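Local coordinates for ribosomal RNA small subunit methyltransferase E (Thermotoga maritima, PDB 1Z85) that probably methylates the N3 position of a uridine in 16S ribosomal RNA, with S-adenosyl-L-methionine as the methyl donor, at the interface of chains A and B. Numbering follows the deposited sequence. Chains: chain A/B, hypothetical protein TM1380.

The interface of chains A and B. Residues chain A 214, 218, 222; chain B 109, 221, 225-226, 229, 234.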
# COMPACT_ATOMS: atom_id res chain seq x y z
N LEU A 214 11.45 4.49 0.17
CA LEU A 214 10.08 3.97 0.38
C LEU A 214 10.04 2.50 0.87
O LEU A 214 10.75 1.64 0.35
CB LEU A 214 9.27 4.10 -0.91
CG LEU A 214 8.11 5.10 -1.06
CD1 LEU A 214 8.44 6.49 -0.68
CD2 LEU A 214 7.65 5.06 -2.52
N THR A 218 4.66 -0.15 0.27
CA THR A 218 4.30 1.15 -0.32
C THR A 218 4.79 1.28 -1.79
O THR A 218 4.03 1.64 -2.71
CB THR A 218 4.88 2.28 0.57
OG1 THR A 218 4.57 2.00 1.95
CG2 THR A 218 4.28 3.62 0.20
N LEU A 222 2.47 1.49 -5.18
CA LEU A 222 2.59 2.68 -5.98
C LEU A 222 3.05 2.34 -7.38
O LEU A 222 2.56 2.87 -8.33
CB LEU A 222 3.57 3.62 -5.30
CG LEU A 222 3.89 4.95 -5.88
CD1 LEU A 222 2.55 5.73 -6.07
CD2 LEU A 222 4.90 5.65 -4.92
N LEU B 109 5.36 9.43 2.43
CA LEU B 109 5.18 9.97 1.09
C LEU B 109 5.49 11.44 0.97
O LEU B 109 5.08 12.11 -0.01
CB LEU B 109 3.72 9.74 0.62
CG LEU B 109 3.34 8.24 0.52
CD1 LEU B 109 1.87 8.03 0.27
CD2 LEU B 109 4.17 7.58 -0.57
N ILE B 221 -2.61 5.06 -0.79
CA ILE B 221 -1.19 5.03 -1.18
C ILE B 221 -1.04 5.46 -2.60
O ILE B 221 -0.16 6.25 -2.95
CB ILE B 221 -0.60 3.60 -0.98
CG1 ILE B 221 -0.39 3.35 0.53
CG2 ILE B 221 0.66 3.42 -1.77
CD1 ILE B 221 -0.10 1.92 0.92
N GLY B 225 0.47 8.98 -3.13
CA GLY B 225 1.78 8.62 -3.66
C GLY B 225 2.05 9.04 -5.08
O GLY B 225 3.18 9.46 -5.40
N TYR B 226 1.05 8.94 -5.94
CA TYR B 226 1.17 9.47 -7.29
C TYR B 226 1.37 10.98 -7.29
O TYR B 226 2.21 11.52 -8.01
CB TYR B 226 -0.08 9.15 -8.09
CG TYR B 226 -0.16 9.90 -9.42
CD1 TYR B 226 0.69 9.58 -10.50
CD2 TYR B 226 -1.05 10.93 -9.59
CE1 TYR B 226 0.62 10.27 -11.71
CE2 TYR B 226 -1.15 11.61 -10.80
CZ TYR B 226 -0.32 11.29 -11.84
OH TYR B 226 -0.44 12.01 -13.01
N LEU B 229 4.83 11.84 -5.99
CA LEU B 229 5.74 11.54 -7.10
C LEU B 229 5.82 12.65 -8.12
O LEU B 229 6.90 13.08 -8.48
CB LEU B 229 5.26 10.29 -7.81
CG LEU B 229 6.05 9.00 -7.62
CD1 LEU B 229 5.41 7.89 -8.50
CD2 LEU B 229 7.50 9.18 -8.00
N ILE B 234 8.59 12.71 -3.22
CA ILE B 234 9.41 11.49 -3.17
C ILE B 234 10.09 11.19 -4.53
O ILE B 234 9.85 11.82 -5.60
CB ILE B 234 8.59 10.24 -2.78
CG1 ILE B 234 7.30 10.20 -3.61
CG2 ILE B 234 8.39 10.25 -1.34
CD1 ILE B 234 6.47 8.98 -3.44
OXT ILE B 234 10.91 10.26 -4.54
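Two copies of the alpha/beta-knot methyltransferase meet here in an apolar patch of the two-fold symmetric dimer interface, which joins A:Leu222 to B:Gly225 and A:Leu214 to B:Ile234. Knotted methyltransferases of this family work as dimers, so this pairing is probably the biological one, and each contact recurs with the chains exchanged. Helix 216-230 of chain A lies against the same helix of chain B, with the C-terminal residue B:Ile234 and the loop residue B:Leu109 alongside.

A:Leu222 carries much of the patch, with 67 Å² hidden by the partner. Its CG stands anti to the backbone N (chi1 -179°), which sends the fork of the side chain out to chain B, where the two methyls part. CD1 of A:Leu222 lies on the backbone of the partner helix, 3.5 Å from the carbonyl carbon C of B:Gly225 and 3.5 Å from the amide N of B:Tyr226. With no side chain on B:Gly225, the methyl settles directly on the main chain, CD1 of A:Leu222 also lying 3.8 Å from CA of B:Gly225. B:Leu229, one turn further on, flanks the fork with its CD1 at 4.2 Å from CG of A:Leu222. The other branch, CD2 of A:Leu222, meets CD1 of B:Ile234 tip to tip at 4.0 Å.

B:Ile234 thus serves two leucines: its long arm takes A:Leu222, while the short branch CG2 reaches CD1 of A:Leu214, the two side chains crossing at about a right angle. This ties the end of chain B to the loop just ahead of the chain A helix.

The methyl CG2 of A:Thr218 makes the side-chain contact here. Anti to the backbone N, it points toward CD2 of B:Leu109, 4.0 Å away, and has CG2 of B:Ile221 at its flank. The threonine side chain crosses that of B:Leu109 obliquely and that of B:Ile221 at about a right angle. CG2 of B:Ile221 also approaches the carbonyl O of A:Thr218, at 3.9 Å.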